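Local coordinates for protein phosphoserine phosphatase (Homo sapiens, PDB 6HYY) that catalyses the magnesium-dependent hydrolysis of O-phosphoserine to serine and inorganic phosphate, the final step of the phosphorylated route to serine, at residues 156-159 / 160-164; 175-178 / 179-183; 197-200 / 201-204; 207-211 / 212-216. All coordinates share one frame; numbering follows the deposited sequence. Where two conformers were deposited one is given.

Contact 1 of 4, residues 156-159 / 160-164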
loop_
_atom_site.group_PDB
_atom_site.type_symbol
_atom_site.label_atom_id
_atom_site.label_comp_id
_atom_site.label_asym_id
_atom_site.label_seq_id
_atom_site.Cartn_x
_atom_site.Cartn_y
_atom_site.Cartn_z
ATOM N N LYS A 156 -9.992 -3.264 -7.899
ATOM C CA LYS A 156 -9.794 -4.309 -8.899
ATOM C C LYS A 156 -8.975 -5.466 -8.334
ATOM O O LYS A 156 -9.250 -6.635 -8.630
ATOM C CB LYS A 156 -9.120 -3.733 -10.141
ATOM C CG LYS A 156 -9.940 -2.674 -10.859
ATOM C CD LYS A 156 -9.262 -2.250 -12.157
ATOM C CE LYS A 156 -10.008 -1.096 -12.820
ATOM N NZ LYS A 156 -9.394 0.233 -12.510
ATOM N N VAL A 157 -7.951 -5.156 -7.537
ATOM C CA VAL A 157 -7.166 -6.213 -6.903
ATOM C C VAL A 157 -8.055 -7.055 -5.996
ATOM O O VAL A 157 -8.007 -8.288 -6.020
ATOM C CB VAL A 157 -5.977 -5.612 -6.127
ATOM C CG1 VAL A 157 -5.309 -6.699 -5.268
ATOM C CG2 VAL A 157 -4.977 -5.008 -7.095
ATOM N N ILE A 158 -8.872 -6.400 -5.175
ATOM C CA ILE A 158 -9.703 -7.135 -4.229
ATOM C C ILE A 158 -10.704 -8.005 -4.977
ATOM O O ILE A 158 -10.965 -9.147 -4.578
ATOM C CB ILE A 158 -10.378 -6.165 -3.241
ATOM C CG1 ILE A 158 -9.278 -5.565 -2.346
ATOM C CG2 ILE A 158 -11.463 -6.883 -2.394
ATOM C CD1 ILE A 158 -9.770 -4.576 -1.331
ATOM N N LYS A 159 -11.253 -7.492 -6.091
ATOM C CA LYS A 159 -12.131 -8.316 -6.921
ATOM C C LYS A 159 -11.400 -9.542 -7.446
ATOM O O LYS A 159 -11.949 -10.653 -7.421
ATOM C CB LYS A 159 -12.698 -7.485 -8.077
ATOM C CG LYS A 159 -13.554 -8.283 -9.054
ATOM C CD LYS A 159 -14.254 -7.340 -10.036
ATOM C CE LYS A 159 -15.301 -8.085 -10.860
ATOM N NZ LYS A 159 -16.029 -7.195 -11.807
ATOM N N LEU A 160 -10.162 -9.371 -7.923
ATOM C CA LEU A 160 -9.387 -10.523 -8.375
ATOM C C LEU A 160 -9.196 -11.533 -7.252
ATOM O O LEU A 160 -9.303 -12.743 -7.477
ATOM C CB LEU A 160 -8.029 -10.077 -8.920
ATOM C CG LEU A 160 -7.968 -9.286 -10.229
ATOM C CD1 LEU A 160 -6.537 -8.835 -10.495
ATOM C CD2 LEU A 160 -8.494 -10.116 -11.390
ATOM N N LEU A 161 -8.927 -11.061 -6.031
ATOM C CA LEU A 161 -8.708 -11.980 -4.913
ATOM C C LEU A 161 -9.989 -12.723 -4.549
ATOM O O LEU A 161 -9.953 -13.916 -4.222
ATOM C CB LEU A 161 -8.177 -11.214 -3.702
ATOM C CG LEU A 161 -6.770 -10.667 -3.859
ATOM C CD1 LEU A 161 -6.469 -9.804 -2.631
ATOM C CD2 LEU A 161 -5.736 -11.786 -4.021
ATOM N N LYS A 162 -11.125 -12.021 -4.587
ATOM C CA LYS A 162 -12.405 -12.673 -4.355
ATOM C C LYS A 162 -12.652 -13.752 -5.391
ATOM O O LYS A 162 -13.099 -14.848 -5.047
ATOM C CB LYS A 162 -13.527 -11.635 -4.381
ATOM C CG LYS A 162 -13.577 -10.783 -3.131
ATOM C CD LYS A 162 -14.609 -9.672 -3.235
ATOM C CE LYS A 162 -16.028 -10.219 -3.217
ATOM N NZ LYS A 162 -16.229 -11.212 -2.128
ATOM N N GLU A 163 -12.331 -13.479 -6.660
ATOM C CA GLU A 163 -12.611 -14.483 -7.686
ATOM C C GLU A 163 -11.641 -15.653 -7.602
ATOM O O GLU A 163 -11.998 -16.789 -7.935
ATOM C CB GLU A 163 -12.568 -13.836 -9.066
ATOM C CG GLU A 163 -13.817 -13.017 -9.349
ATOM C CD GLU A 163 -13.604 -11.930 -10.384
ATOM O OE1 GLU A 163 -14.510 -11.084 -10.555
ATOM O OE2 GLU A 163 -12.531 -11.918 -11.029
ATOM N N LYS A 164 -10.414 -15.412 -7.144
ATOM C CA LYS A 164 -9.433 -16.490 -7.142
ATOM C C LYS A 164 -9.564 -17.382 -5.912
ATOM O O LYS A 164 -9.411 -18.607 -6.013
ATOM C CB LYS A 164 -8.021 -15.890 -7.214
ATOM C CG LYS A 164 -6.910 -16.931 -7.246
ATOM C CD LYS A 164 -5.632 -16.316 -7.811
ATOM C CE LYS A 164 -4.479 -17.302 -7.793
ATOM N NZ LYS A 164 -3.262 -16.711 -8.419
#
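With CG trans to its backbone N (chi1 176°) and the rest of its chain extended, Lys-159 runs out from the helix on the side where Glu-163, its CG turned in beside its own backbone N (chi1 -76°), bends back by one helical turn. The two chains slant across one another, and OE1 of Glu-163 meets the methylenes rather than the ammonium: it lies 3.1 Å from CE and 3.3 Å from CG of Lys-159, whereas Lys-159 NZ stays 4.4 Å from Glu-163 OE1, too far for a salt bridge. Beneath them the backbone bonds of helix 153-165 run on, Glu-163 N reaching Lys-159 O at 3.0 Å and Leu-161 N reaching Val-157 O at 2.9 Å.

The other side of the helix is apolar. Val-157 CG1 and Leu-161 CD1 are 4.2 Å apart, and both side chains rest on Phe-127 of strand 126-133; Leu-161 also touches Phe-102, while Ile-158 packs on Ile-170 and Met-172 of strand 170-174. The segment is thus amphipathic, a layer laid over the central sheet of a haloacid dehalogenase-type domain. On the exposed side, the opposite charges of Lys-159 and Glu-163, four residues apart, probably still attract each other, but through a loose pairing in which the carboxylate sits against the slightly electron-poor CE of the lysine.

Contact 2 of 4, residues 175-178 / 179-183. With MG (magnesium ion), chain D; PO4 (phosphate ion), chain C.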
loop_
_atom_site.group_PDB
_atom_site.type_symbol
_atom_site.label_atom_id
_atom_site.label_comp_id
_atom_site.label_asym_id
_atom_site.label_seq_id
_atom_site.Cartn_x
_atom_site.Cartn_y
_atom_site.Cartn_z
ATOM N N ASP A 175 -4.875 4.541 4.688
ATOM C CA ASP A 175 -4.969 5.906 5.186
ATOM C C ASP A 175 -5.768 6.842 4.298
ATOM O O ASP A 175 -6.187 7.902 4.776
ATOM C CB ASP A 175 -3.564 6.499 5.362
ATOM C CG ASP A 175 -2.846 6.692 4.041
ATOM O OD1 ASP A 175 -2.664 5.698 3.321
ATOM O OD2 ASP A 175 -2.458 7.841 3.706
ATOM N N GLY A 176 -6.008 6.486 3.033
ATOM C CA GLY A 176 -6.445 7.442 2.040
ATOM C C GLY A 176 -7.827 7.149 1.477
ATOM O O GLY A 176 -8.408 6.084 1.695
ATOM N N ALA A 177 -8.341 8.125 0.726
ATOM C CA ALA A 177 -9.665 7.956 0.136
ATOM C C ALA A 177 -9.704 6.799 -0.859
ATOM O O ALA A 177 -10.728 6.103 -0.951
ATOM C CB ALA A 177 -10.106 9.266 -0.525
ATOM N N THR A 178 -8.609 6.553 -1.590
ATOM C CA THR A 178 -8.600 5.419 -2.514
ATOM C C THR A 178 -8.718 4.091 -1.776
ATOM O O THR A 178 -9.251 3.127 -2.330
ATOM C CB THR A 178 -7.352 5.427 -3.396
ATOM O OG1 THR A 178 -6.174 5.202 -2.603
ATOM C CG2 THR A 178 -7.244 6.748 -4.143
ATOM N N ASP A 179 -8.249 4.022 -0.531
ATOM C CA ASP A 179 -8.455 2.823 0.277
ATOM C C ASP A 179 -9.909 2.699 0.716
ATOM O O ASP A 179 -10.515 1.619 0.628
ATOM C CB ASP A 179 -7.513 2.869 1.487
ATOM C CG ASP A 179 -6.096 3.088 1.074
ATOM O OD1 ASP A 179 -5.578 2.246 0.330
ATOM O OD2 ASP A 179 -5.490 4.114 1.467
ATOM N N MET A 180 -10.486 3.802 1.200
ATOM C CA MET A 180 -11.889 3.802 1.590
ATOM C C MET A 180 -12.780 3.399 0.423
ATOM O O MET A 180 -13.764 2.674 0.607
ATOM C CB MET A 180 -12.283 5.183 2.113
ATOM C CG MET A 180 -13.578 5.206 2.884
ATOM S SD MET A 180 -13.717 6.800 3.744
ATOM C CE MET A 180 -13.480 7.913 2.372
ATOM N N GLU A 181 -12.439 3.837 -0.786
ATOM C CA GLU A 181 -13.238 3.545 -1.971
ATOM C C GLU A 181 -13.049 2.126 -2.492
ATOM O O GLU A 181 -13.724 1.746 -3.451
ATOM C CB GLU A 181 -12.920 4.566 -3.066
ATOM C CG GLU A 181 -13.424 5.964 -2.716
ATOM C CD GLU A 181 -12.935 7.042 -3.666
ATOM O OE1 GLU A 181 -12.260 6.708 -4.665
ATOM O OE2 GLU A 181 -13.211 8.234 -3.389
ATOM N N ALA A 182 -12.172 1.329 -1.884
ATOM C CA ALA A 182 -12.028 -0.081 -2.219
ATOM C C ALA A 182 -12.998 -0.957 -1.443
ATOM O O ALA A 182 -12.963 -2.186 -1.602
ATOM C CB ALA A 182 -10.591 -0.546 -1.961
ATOM N N CYS A 183 -13.831 -0.357 -0.595
ATOM C CA CYS A 183 -14.929 -1.044 0.085
ATOM C C CYS A 183 -16.229 -0.387 -0.359
ATOM O O CYS A 183 -16.551 0.723 0.104
ATOM C CB CYS A 183 -14.769 -0.950 1.599
ATOM S SG CYS A 183 -16.123 -1.619 2.560
HETATM MG MG MG D . -1.623 5.289 1.342
HETATM P P PO4 C . -4.862 8.417 -1.663
HETATM O O1 PO4 C . -3.500 7.783 -1.544
HETATM O O2 PO4 C . -5.913 7.467 -1.164
HETATM O O3 PO4 C . -4.890 9.699 -0.863
HETATM O O4 PO4 C . -5.129 8.780 -3.106
HETATM O O HOH W 1 -1.088 7.467 1.399
HETATM O O HOH W 2 -3.548 5.521 0.242
HETATM O O HOH W 3 -1.080 5.624 -0.592
#
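The chain turns into helix 177-180 at Gly-176, the N-cap residue, whose carbonyl O accepts Met-180 N at 3.1 Å and, weakly, Asp-179 N. Asp-179 reaches back to the same residue: its OD2 takes Gly-176 N on the anti lone pair at 2.9 Å, while OD1 forms a salt bridge with Lys-154. A magnesium-bound water also lies 2.7 Å from Asp-179 OD2. Asp-175 binds the magnesium through OD1 at 2.3 Å, alongside Asp-16 and Asp-18, and directs OD2 to a second magnesium-bound water and, in the modelled conformer, to a salt bridge with Arg-198. Its carboxylate plane is turned 44° from that of Asp-179. Thr-178 grips one phosphate oxygen twice: its OG1, set between the backbone N and the carbonyl carbon (chi1 66°), bonds to O2 at 2.7 Å, and Thr-178 N does so at 2.9 Å. Gly-176 CA passes 3.2 Å from phosphate O2, where a CB would collide. An alanine in place of Asp-179 would probably leave Gly-176 N and the ammonium of Lys-154 without their carboxylate partner. The segment carries the fourth, acidic motif of haloacid dehalogenase-type phosphatases, its first aspartate on the magnesium and its second meeting a metal-bound water.

Contact 3 of 4, residues 197-200 / 201-204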
loop_
_atom_site.group_PDB
_atom_site.type_symbol
_atom_site.label_atom_id
_atom_site.label_comp_id
_atom_site.label_asym_id
_atom_site.label_seq_id
_atom_site.Cartn_x
_atom_site.Cartn_y
_atom_site.Cartn_z
ATOM N N ILE A 197 -3.019 11.875 9.350
ATOM C CA ILE A 197 -4.460 11.726 9.390
ATOM C C ILE A 197 -5.029 12.429 8.175
ATOM O O ILE A 197 -4.849 13.635 8.008
ATOM C CB ILE A 197 -5.038 12.320 10.683
ATOM C CG1 ILE A 197 -4.579 11.484 11.887
ATOM C CG2 ILE A 197 -6.556 12.454 10.574
ATOM C CD1 ILE A 197 -4.910 12.100 13.234
ATOM N N ARG A 198 -5.733 11.693 7.328
ATOM C CA ARG A 198 -6.479 12.330 6.253
ATOM C C ARG A 198 -7.893 12.550 6.777
ATOM O O ARG A 198 -8.664 11.603 6.918
ATOM C CB ARG A 198 -6.423 11.484 4.986
ATOM C CG ARG A 198 -5.082 11.654 4.264
ATOM C CD ARG A 198 -4.617 10.425 3.507
ATOM N NE ARG A 198 -3.170 10.243 3.617
ATOM C CZ ARG A 198 -2.266 10.832 2.841
ATOM N NH1 ARG A 198 -2.643 11.657 1.882
ATOM N NH2 ARG A 198 -0.975 10.599 3.028
ATOM N N GLN A 199 -8.206 13.800 7.130
ATOM C CA GLN A 199 -9.426 14.088 7.878
ATOM C C GLN A 199 -10.679 13.634 7.149
ATOM O O GLN A 199 -11.646 13.219 7.794
ATOM C CB GLN A 199 -9.503 15.589 8.195
ATOM C CG GLN A 199 -10.606 15.956 9.196
ATOM C CD GLN A 199 -10.393 15.333 10.573
ATOM O OE1 GLN A 199 -9.259 15.187 11.039
ATOM N NE2 GLN A 199 -11.489 14.961 11.231
ATOM N N GLN A 200 -10.689 13.674 5.821
ATOM C CA GLN A 200 -11.906 13.239 5.147
ATOM C C GLN A 200 -12.132 11.744 5.334
ATOM O O GLN A 200 -13.286 11.296 5.379
ATOM C CB GLN A 200 -11.873 13.651 3.678
ATOM C CG GLN A 200 -11.146 12.742 2.723
ATOM C CD GLN A 200 -11.333 13.188 1.279
ATOM O OE1 GLN A 200 -12.214 14.009 0.976
ATOM N NE2 GLN A 200 -10.498 12.669 0.387
ATOM N N VAL A 201 -11.062 10.969 5.508
ATOM C CA VAL A 201 -11.234 9.550 5.834
ATOM C C VAL A 201 -11.684 9.386 7.281
ATOM O O VAL A 201 -12.614 8.624 7.576
ATOM C CB VAL A 201 -9.942 8.761 5.545
ATOM C CG1 VAL A 201 -10.118 7.284 5.909
ATOM C CG2 VAL A 201 -9.549 8.903 4.089
ATOM N N LYS A 202 -11.039 10.104 8.204
ATOM C CA LYS A 202 -11.405 10.025 9.614
ATOM C C LYS A 202 -12.858 10.435 9.839
ATOM O O LYS A 202 -13.555 9.844 10.669
ATOM C CB LYS A 202 -10.461 10.902 10.440
ATOM C CG LYS A 202 -10.749 10.893 11.933
ATOM C CD LYS A 202 -9.715 11.678 12.715
ATOM C CE LYS A 202 -10.123 11.795 14.177
ATOM N NZ LYS A 202 -9.355 12.850 14.903
ATOM N N ASP A 203 -13.336 11.439 9.103
ATOM C CA ASP A 203 -14.692 11.923 9.322
ATOM C C ASP A 203 -15.759 10.980 8.782
ATOM O O ASP A 203 -16.899 11.021 9.259
ATOM C CB ASP A 203 -14.876 13.300 8.680
ATOM C CG ASP A 203 -14.176 14.404 9.438
ATOM O OD1 ASP A 203 -13.741 14.188 10.590
ATOM O OD2 ASP A 203 -14.058 15.513 8.872
ATOM N N ASN A 204 -15.436 10.142 7.796
ATOM C CA ASN A 204 -16.460 9.369 7.107
ATOM C C ASN A 204 -16.332 7.859 7.244
ATOM O O ASN A 204 -17.278 7.145 6.892
ATOM C CB ASN A 204 -16.478 9.731 5.618
ATOM C CG ASN A 204 -16.989 11.128 5.382
ATOM O OD1 ASN A 204 -18.195 11.341 5.271
ATOM N ND2 ASN A 204 -16.079 12.097 5.334
#
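Gln-199 and Asp-203 meet one helical turn apart through their polar ends. The glutamine chain bends at chi2 (63°), which carries its amide over to the aspartate, and Gln-199 NE2 donates to Asp-203 OD1. At 2.5 Å between NE2 and OD1 this bond is shorter than normal, so its exact length is doubtful; the amide and carboxylate planes are turned 62° against each other rather than lying flat together.

The carbonyls of the first turn are each accounted for. Arg-198 O, at the N-cap of helix 199-204, accepts Lys-202 N at 3.1 Å and, weakly, Val-201 N at 2.9 Å. Gln-199 O receives Asp-203 N at 2.8 Å. Gln-200 O has two donors from one residue: Asn-204 ND2 comes in the carbonyl plane, on a lone pair, at 2.9 Å and nearly straight (172°), whereas Asn-204 N bonds to it weakly and is held better by Val-201 O, 3.2 Å from that nitrogen.

Apolar atoms fill in beside this network. Ile-197 CG2 lies 3.9 Å from CD of the extended Lys-202 chain, and Val-201, the buried residue here, packs on Tyr-208 of the following strand. The guanidinium of Arg-198, deposited in two conformers, leads away from the helix toward Asp-175.

On a surface helix this short, side-chain amides thus supplement the main-chain bonds: Asn-204 adds a straight side-chain bond to a carbonyl that its own backbone N meets only weakly, and Gln-199, if its short bond is real, may ease the negative charge of Asp-203.

Contact 4 of 4, residues 207-211 / 212-216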
loop_
_atom_site.group_PDB
_atom_site.type_symbol
_atom_site.label_atom_id
_atom_site.label_comp_id
_atom_site.label_asym_id
_atom_site.label_seq_id
_atom_site.Cartn_x
_atom_site.Cartn_y
_atom_site.Cartn_z
ATOM N N TRP A 207 -14.908 2.765 10.728
ATOM C CA TRP A 207 -13.842 2.273 11.585
ATOM C C TRP A 207 -12.577 3.055 11.284
ATOM O O TRP A 207 -12.216 3.220 10.116
ATOM C CB TRP A 207 -13.594 0.776 11.355
ATOM C CG TRP A 207 -14.841 -0.051 11.356
ATOM C CD1 TRP A 207 -15.483 -0.574 10.270
ATOM C CD2 TRP A 207 -15.594 -0.455 12.503
ATOM N NE1 TRP A 207 -16.589 -1.289 10.673
ATOM C CE2 TRP A 207 -16.681 -1.227 12.039
ATOM C CE3 TRP A 207 -15.460 -0.233 13.874
ATOM C CZ2 TRP A 207 -17.625 -1.781 12.902
ATOM C CZ3 TRP A 207 -16.400 -0.790 14.731
ATOM C CH2 TRP A 207 -17.466 -1.549 14.239
ATOM N N TYR A 208 -11.914 3.546 12.331
ATOM C CA TYR A 208 -10.718 4.359 12.144
ATOM C C TYR A 208 -9.814 4.187 13.354
ATOM O O TYR A 208 -10.291 4.255 14.491
ATOM C CB TYR A 208 -11.068 5.840 11.964
ATOM C CG TYR A 208 -9.937 6.670 11.391
ATOM C CD1 TYR A 208 -9.725 6.747 10.012
ATOM C CD2 TYR A 208 -9.085 7.379 12.225
ATOM C CE1 TYR A 208 -8.702 7.509 9.484
ATOM C CE2 TYR A 208 -8.048 8.135 11.710
ATOM C CZ TYR A 208 -7.855 8.205 10.344
ATOM O OH TYR A 208 -6.831 8.964 9.818
ATOM N N ILE A 209 -8.521 3.959 13.108
ATOM C CA ILE A 209 -7.534 3.818 14.173
ATOM C C ILE A 209 -6.320 4.688 13.868
ATOM O O ILE A 209 -6.037 5.023 12.720
ATOM C CB ILE A 209 -7.093 2.353 14.365
ATOM C CG1 ILE A 209 -6.365 1.855 13.114
ATOM C CG2 ILE A 209 -8.298 1.465 14.680
ATOM C CD1 ILE A 209 -5.768 0.460 13.270
ATOM N N THR A 210 -5.590 5.061 14.925
ATOM C CA THR A 210 -4.347 5.807 14.765
ATOM C C THR A 210 -3.132 5.047 15.269
ATOM O O THR A 210 -2.021 5.587 15.238
ATOM C CB THR A 210 -4.414 7.166 15.485
ATOM O OG1 THR A 210 -4.893 6.982 16.822
ATOM C CG2 THR A 210 -5.334 8.125 14.740
ATOM N N ASP A 211 -3.305 3.820 15.740
ATOM C CA ASP A 211 -2.172 3.026 16.187
ATOM C C ASP A 211 -2.542 1.564 15.996
ATOM O O ASP A 211 -3.629 1.140 16.399
ATOM C CB ASP A 211 -1.828 3.332 17.649
ATOM C CG ASP A 211 -0.446 2.839 18.046
ATOM O OD1 ASP A 211 -0.098 1.686 17.709
ATOM O OD2 ASP A 211 0.295 3.611 18.694
ATOM N N PHE A 212 -1.652 0.802 15.358
ATOM C CA PHE A 212 -1.959 -0.596 15.098
ATOM C C PHE A 212 -2.172 -1.391 16.387
ATOM O O PHE A 212 -2.793 -2.458 16.339
ATOM C CB PHE A 212 -0.858 -1.210 14.228
ATOM C CG PHE A 212 -0.961 -0.835 12.759
ATOM C CD1 PHE A 212 -2.154 -1.018 12.056
ATOM C CD2 PHE A 212 0.122 -0.289 12.094
ATOM C CE1 PHE A 212 -2.239 -0.665 10.710
ATOM C CE2 PHE A 212 0.048 0.058 10.749
ATOM C CZ PHE A 212 -1.134 -0.125 10.053
ATOM N N VAL A 213 -1.730 -0.869 17.538
ATOM C CA VAL A 213 -2.001 -1.526 18.820
ATOM C C VAL A 213 -3.497 -1.728 19.034
ATOM O O VAL A 213 -3.911 -2.695 19.684
ATOM C CB VAL A 213 -1.401 -0.732 20.004
ATOM C CG1 VAL A 213 0.119 -0.730 19.961
ATOM C CG2 VAL A 213 -1.973 0.674 20.076
ATOM N N GLU A 214 -4.333 -0.821 18.517
ATOM C CA GLU A 214 -5.764 -0.914 18.794
ATOM C C GLU A 214 -6.356 -2.218 18.282
ATOM O O GLU A 214 -7.295 -2.750 18.885
ATOM C CB GLU A 214 -6.500 0.278 18.190
ATOM C CG GLU A 214 -6.005 1.610 18.707
ATOM C CD GLU A 214 -6.641 2.769 17.981
ATOM O OE1 GLU A 214 -7.882 2.763 17.851
ATOM O OE2 GLU A 214 -5.906 3.673 17.528
ATOM N N LEU A 215 -5.832 -2.744 17.178
ATOM C CA LEU A 215 -6.235 -4.074 16.742
ATOM C C LEU A 215 -5.541 -5.166 17.538
ATOM O O LEU A 215 -6.053 -6.290 17.606
ATOM C CB LEU A 215 -5.949 -4.237 15.248
ATOM C CG LEU A 215 -6.594 -3.136 14.417
ATOM C CD1 LEU A 215 -6.155 -3.211 12.966
ATOM C CD2 LEU A 215 -8.110 -3.235 14.531
ATOM N N LEU A 216 -4.384 -4.850 18.131
ATOM C CA LEU A 216 -3.682 -5.678 19.104
ATOM C C LEU A 216 -4.248 -5.531 20.510
ATOM O O LEU A 216 -3.553 -5.838 21.481
ATOM C CB LEU A 216 -2.188 -5.337 19.121
ATOM C CG LEU A 216 -1.378 -5.433 17.823
ATOM C CD1 LEU A 216 -0.070 -4.660 17.943
ATOM C CD2 LEU A 216 -1.115 -6.881 17.477
HETATM O O HOH W 4 -7.116 6.550 17.838
#
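The ring of Phe-212 is met obliquely by the end of Ile-209, whose CD1 lies 4.1 Å from Phe-212 CD1, and is stacked with the ring of Phe-192; Leu-90 and Thr-84 also touch this side chain. Ile-209 CG1 sits between its backbone N and carbonyl carbon (chi1 65°), and this turn of the chain sends CD1 inward as well to Leu-215 CD1, 3.7 Å away, the two side chains crossing at about a right angle. The side chain of Glu-214 runs past that of Ile-209 in the opposite direction, with OE1 3.5 Å from Ile-209 CG2, and its OE2 takes Thr-210 N at 3.0 Å on the syn side, 32° out of the carboxylate plane. Asp-211 N adds a weak bond to this oxygen, and a water shared with Thr-210 OG1 donates a further one.

Here the last strand of the sheet, 207-209, which pairs with Gly-191 and Gly-193, gives way to a helical turn. Asp-211 opens that turn: Asp-211 OD1 accepts Val-213 N at 3.0 Å on its anti side, an Asx turn, and Asp-211 O accepts Glu-214 N at 3.0 Å, the donor standing well above the carbonyl plane. A leucine in place of Glu-214 would probably leave Thr-210 N without its acceptor and let the bend between strand and turn move more freely. Beyond the bend, Leu-215 packs against Leu-3 and Phe-7 of helix 2-8 as well as Leu-90 of helix 87-96.

The four contacts follow one another along the chain without overlap, all attached to the same mixed sheet. Contact 1, on helix 153-165, is 16 Å between centres from contact 2, which it touches where Ile-158 meets the backbone of Ala-182. Contact 2 follows strand 170-174 at the metal site, and contact 3 follows strand 188-192; their centres are 11 Å apart, joined chiefly by packing of Val-201 against the 175-176 backbone and, in the modelled conformer of Arg-198, by its pair with Asp-175. Contact 4 closes the series at the outermost strand, 207-209, where Tyr-208 packs on contact 3. Successive crossovers thus lead from the active site to the edge of the sheet.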